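Local coordinates for putative diflavin flavoprotein A 3 (Synechocystis sp., PDB 6H0C) that probably takes part in electron transfer from NADH to oxygen, reducing it to water, and is seen here as its flavodiiron core, at residues Asp23-Glu28 with Gly56-Asp61; Val84-Ala89 with Ser264-Thr269. One frame throughout, in Å; residues are numbered along the deposited sequence.

Interaction 1 (Asp23-Glu28 with Gly56-Asp61)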
# COMPACT_ATOMS: atom_id res chain seq x y z
N ASP A 23 11.88 -14.31 -8.15
CA ASP A 23 11.85 -13.38 -9.27
C ASP A 23 10.89 -12.22 -9.03
O ASP A 23 9.92 -12.35 -8.27
CB ASP A 23 11.46 -14.11 -10.54
CG ASP A 23 12.31 -15.33 -10.79
OD1 ASP A 23 11.73 -16.41 -11.03
OD2 ASP A 23 13.56 -15.22 -10.72
N ARG A 24 11.15 -11.10 -9.69
CA ARG A 24 10.18 -10.02 -9.72
C ARG A 24 9.01 -10.46 -10.58
O ARG A 24 9.20 -11.02 -11.66
CB ARG A 24 10.81 -8.73 -10.26
CG ARG A 24 9.84 -7.57 -10.33
CD ARG A 24 10.53 -6.34 -10.87
NE ARG A 24 11.22 -6.64 -12.12
CZ ARG A 24 11.83 -5.73 -12.88
NH1 ARG A 24 11.85 -4.45 -12.52
NH2 ARG A 24 12.41 -6.11 -14.01
N LEU A 25 7.79 -10.24 -10.08
CA LEU A 25 6.60 -10.69 -10.81
C LEU A 25 5.81 -9.52 -11.41
O LEU A 25 5.09 -9.70 -12.40
CB LEU A 25 5.71 -11.53 -9.89
CG LEU A 25 6.31 -12.85 -9.37
CD1 LEU A 25 5.25 -13.74 -8.71
CD2 LEU A 25 7.03 -13.62 -10.46
N LYS A 26 5.93 -8.32 -10.83
CA LYS A 26 5.25 -7.13 -11.35
C LYS A 26 6.24 -5.99 -11.62
O LYS A 26 7.22 -5.83 -10.90
CB LYS A 26 4.18 -6.62 -10.37
CG LYS A 26 3.53 -7.64 -9.44
CD LYS A 26 2.78 -6.90 -8.32
CE LYS A 26 2.11 -7.82 -7.30
NZ LYS A 26 0.85 -8.41 -7.82
N PHE A 27 5.96 -5.19 -12.65
CA PHE A 27 6.72 -3.97 -12.86
C PHE A 27 6.17 -2.88 -11.96
O PHE A 27 5.37 -2.04 -12.38
CB PHE A 27 6.67 -3.52 -14.33
CG PHE A 27 7.35 -4.47 -15.27
CD1 PHE A 27 8.73 -4.59 -15.27
CD2 PHE A 27 6.61 -5.25 -16.14
CE1 PHE A 27 9.37 -5.47 -16.14
CE2 PHE A 27 7.23 -6.13 -17.01
CZ PHE A 27 8.62 -6.24 -17.01
N GLU A 28 6.57 -2.92 -10.70
CA GLU A 28 6.24 -1.84 -9.78
C GLU A 28 7.53 -1.39 -9.14
O GLU A 28 8.41 -2.21 -8.91
CB GLU A 28 5.22 -2.31 -8.75
CG GLU A 28 3.87 -2.58 -9.36
CD GLU A 28 2.90 -3.18 -8.38
OE1 GLU A 28 3.25 -3.27 -7.18
OE2 GLU A 28 1.80 -3.58 -8.80
N GLY A 56 -1.92 -12.94 -3.06
CA GLY A 56 -2.58 -12.57 -4.30
C GLY A 56 -2.53 -13.59 -5.43
O GLY A 56 -2.13 -14.74 -5.23
N GLU A 57 -2.93 -13.14 -6.63
CA GLU A 57 -3.16 -14.02 -7.79
C GLU A 57 -1.98 -14.90 -8.18
O GLU A 57 -2.19 -16.03 -8.61
CB GLU A 57 -3.55 -13.19 -9.02
CG GLU A 57 -4.64 -12.15 -8.79
CD GLU A 57 -5.19 -11.59 -10.10
OE1 GLU A 57 -5.53 -12.40 -10.99
OE2 GLU A 57 -5.28 -10.34 -10.23
N SER A 58 -0.76 -14.38 -8.07
CA SER A 58 0.43 -15.16 -8.44
C SER A 58 0.58 -16.40 -7.58
O SER A 58 1.28 -17.33 -7.95
CB SER A 58 1.70 -14.32 -8.31
OG SER A 58 1.58 -13.10 -9.00
N PHE A 59 -0.08 -16.39 -6.42
CA PHE A 59 0.18 -17.39 -5.39
C PHE A 59 -1.03 -18.23 -5.04
O PHE A 59 -0.92 -19.21 -4.28
CB PHE A 59 0.70 -16.73 -4.11
CG PHE A 59 2.02 -16.03 -4.28
CD1 PHE A 59 3.17 -16.75 -4.54
CD2 PHE A 59 2.11 -14.65 -4.15
CE1 PHE A 59 4.38 -16.12 -4.68
CE2 PHE A 59 3.32 -14.01 -4.28
CZ PHE A 59 4.45 -14.74 -4.55
N THR A 60 -2.18 -17.84 -5.58
CA THR A 60 -3.46 -18.45 -5.21
C THR A 60 -3.42 -19.98 -5.11
O THR A 60 -3.75 -20.54 -4.07
CB THR A 60 -4.56 -18.05 -6.20
OG1 THR A 60 -4.69 -16.62 -6.24
CG2 THR A 60 -5.90 -18.68 -5.78
N ASP A 61 -2.99 -20.64 -6.18
CA ASP A 61 -3.12 -22.10 -6.26
C ASP A 61 -2.14 -22.88 -5.40
O ASP A 61 -2.53 -23.88 -4.80
CB ASP A 61 -3.01 -22.54 -7.72
CG ASP A 61 -4.14 -22.03 -8.55
OD1 ASP A 61 -5.16 -21.63 -7.95
OD2 ASP A 61 -4.02 -22.01 -9.79
O HOH W 1 2.58 -11.06 -8.05

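Interaction 2 (Val84-Ala89 with Ser264-Thr269)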
# COMPACT_ATOMS: atom_id res chain seq x y z
N VAL A 84 -6.95 -4.71 1.24
CA VAL A 84 -7.79 -5.33 0.21
C VAL A 84 -7.56 -4.69 -1.15
O VAL A 84 -7.40 -3.48 -1.26
CB VAL A 84 -9.29 -5.22 0.58
CG1 VAL A 84 -10.17 -5.60 -0.59
CG2 VAL A 84 -9.61 -6.09 1.77
N ASN A 85 -7.56 -5.53 -2.18
CA ASN A 85 -7.61 -5.08 -3.56
C ASN A 85 -8.06 -6.23 -4.47
O ASN A 85 -8.25 -7.36 -4.00
CB ASN A 85 -6.26 -4.52 -4.02
CG ASN A 85 -5.11 -5.48 -3.79
OD1 ASN A 85 -5.12 -6.62 -4.27
ND2 ASN A 85 -4.10 -5.02 -3.05
N ALA A 86 -8.22 -5.95 -5.76
CA ALA A 86 -8.75 -6.94 -6.70
C ALA A 86 -7.88 -8.18 -6.79
O ALA A 86 -8.37 -9.29 -6.97
CB ALA A 86 -8.90 -6.31 -8.09
N ASN A 87 -6.57 -7.97 -6.67
CA ASN A 87 -5.61 -9.05 -6.75
C ASN A 87 -5.80 -10.03 -5.59
O ASN A 87 -5.94 -11.24 -5.80
CB ASN A 87 -4.18 -8.46 -6.77
CG ASN A 87 -3.13 -9.47 -7.21
OD1 ASN A 87 -2.84 -10.43 -6.50
ND2 ASN A 87 -2.54 -9.23 -8.37
N ARG A 88 -5.82 -9.51 -4.37
CA ARG A 88 -6.10 -10.33 -3.19
C ARG A 88 -7.52 -10.92 -3.25
O ARG A 88 -7.76 -12.05 -2.80
CB ARG A 88 -5.93 -9.51 -1.91
CG ARG A 88 -4.52 -8.97 -1.66
CD ARG A 88 -3.58 -10.05 -1.14
NE ARG A 88 -2.21 -9.54 -1.00
CZ ARG A 88 -1.37 -9.92 -0.05
NH1 ARG A 88 -1.75 -10.81 0.86
NH2 ARG A 88 -0.15 -9.40 0.00
N ALA A 89 -8.46 -10.14 -3.77
CA ALA A 89 -9.86 -10.58 -3.81
C ALA A 89 -10.00 -11.84 -4.66
O ALA A 89 -10.88 -12.67 -4.41
CB ALA A 89 -10.75 -9.48 -4.34
N SER A 264 -6.94 6.33 -8.05
CA SER A 264 -7.22 5.26 -7.09
C SER A 264 -5.97 4.45 -6.73
O SER A 264 -4.92 4.61 -7.36
CB SER A 264 -8.30 4.33 -7.64
OG SER A 264 -7.76 3.54 -8.68
N ALA A 265 -6.11 3.59 -5.73
CA ALA A 265 -4.97 2.93 -5.10
C ALA A 265 -4.32 1.85 -5.95
O ALA A 265 -3.13 1.59 -5.83
CB ALA A 265 -5.39 2.32 -3.76
N TYR A 266 -5.11 1.21 -6.79
CA TYR A 266 -4.64 0.03 -7.50
C TYR A 266 -4.96 0.20 -8.99
O TYR A 266 -6.02 0.70 -9.34
CB TYR A 266 -5.30 -1.23 -6.90
CG TYR A 266 -4.81 -2.55 -7.47
CD1 TYR A 266 -3.58 -3.09 -7.09
CD2 TYR A 266 -5.57 -3.25 -8.40
CE1 TYR A 266 -3.13 -4.29 -7.63
CE2 TYR A 266 -5.14 -4.44 -8.94
CZ TYR A 266 -3.92 -4.96 -8.55
OH TYR A 266 -3.49 -6.15 -9.10
N GLY A 267 -4.03 -0.18 -9.86
CA GLY A 267 -4.21 -0.00 -11.29
C GLY A 267 -2.98 0.59 -11.96
O GLY A 267 -2.03 1.00 -11.29
N ASN A 268 -2.99 0.63 -13.29
CA ASN A 268 -1.81 1.10 -14.01
C ASN A 268 -1.42 2.54 -13.68
O ASN A 268 -0.24 2.86 -13.58
CB ASN A 268 -2.02 0.96 -15.52
CG ASN A 268 -1.88 -0.48 -15.98
OD1 ASN A 268 -1.22 -1.28 -15.34
ND2 ASN A 268 -2.49 -0.80 -17.11
N THR A 269 -2.42 3.41 -13.49
CA THR A 269 -2.14 4.81 -13.18
C THR A 269 -1.49 4.90 -11.81
O THR A 269 -0.59 5.71 -11.60
CB THR A 269 -3.40 5.68 -13.21
OG1 THR A 269 -3.87 5.79 -14.57
CG2 THR A 269 -3.08 7.06 -12.69

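Interaction 1 (Asp23-Glu28 with Gly56-Asp61)
Leu25 and Ser58 carry this small contact, with Phe59 behind them. One methyl branch of Leu25, CD1, does the touching. Leu25 CD1 lies 3.6 Å from Ser58 CB. CD1 is extended away from CA (chi2 -169°), and this carries it to Ser58. Leu25 CD1 also comes obliquely to the Phe59 ring, 4.4 Å from Phe59 CZ. Ser58 CB also packs over one face of that ring, offset toward its rim. The apolar surface is thus a small patch of one methyl, one methylene and one ring. Phe59 also touches Ser19 and Thr21 of strand 14-21.

A water lies between Ser58 OG and Lys26 NZ. It is a doubtful bridge, since its 2.5 Å to Ser58 OG is too short for comfort and its bond to Lys26 NZ, at 3.2 Å, is weak. Lys26 NZ also bonds a citrate, probably from the crystallisation liquor. Lys3 adds a second link, since it touches the Leu25 side chain and bonds Ser58 O.

The loop at 56-61 is turned by a backbone bond from Phe59 N to Gly56 O (2.9 Å). The contact is partly buried. The 23-28 loop, between the neighbouring antiparallel strands 14-21 and 37-45, packs on the turn that leads from strand 49-52 into helix 60-70 of the metallo-beta-lactamase fold.

Interaction 2 (Val84-Ala89 with Ser264-Thr269)
The Tyr266 side chain reaches over to the start of helix 86-98 and meets Asn85, Ala86 and Asn87. Its CG is anti to the backbone N (chi1 -175°), which sends the ring toward that helix. Asn85 CB sits over one face of the ring, offset toward the rim and 4.2 Å from Tyr266 CG. Ala86 CB comes in obliquely, 4.3 Å from Tyr266 CE2.

The hydroxyl ends beside Asn87. Asn87 ND2 gives Tyr266 OH a weak hydrogen bond of 3.3 Å, and Asn87 CB is 3.4 Å from the same oxygen. The amide and ring planes are 76° apart, nearly perpendicular. The other end of the amide, Asn87 OD1, accepts from Glu57 N, which helps fix its rotation.

Asn85 is the N-cap of the helix. Asn85 OD1 takes Arg88 N at 3.0 Å, nearly straight (171°), while its ND2 bonds a citrate. Asn85, Asn87 and Arg88 follow His83 where flavodiiron relatives carry the iron-binding H-x-E-x-D-H motif.

Tyr266 belongs to the loop between strand 257-262 and helix 268-281; in flavodoxins the corresponding loop binds the FMN phosphate. Val84 packs on helix 108-117, and Asn268 and Thr269 on strand 341-348, so the contact bridges the two domains.

In the fold
The chain first makes strand 14-21, then the loop at 23-28. It passes through strands 37-45 and 49-52 before residues 56-61 close interaction 1. That loop is short and stays close to one sheet. Interaction 2 opens later, at the start of helix 86-98. It closes only after 174 residues, which take in the rest of the metallo-beta-lactamase-like part and enter the flavodoxin-like part. The two contacts are in series, neither nested nor crossed. They still touch in space, with centres about 13 Å apart, and Lys26 packs against Asn87. Interaction 1 joins two loops near the N terminus, whereas interaction 2 ties two domains together.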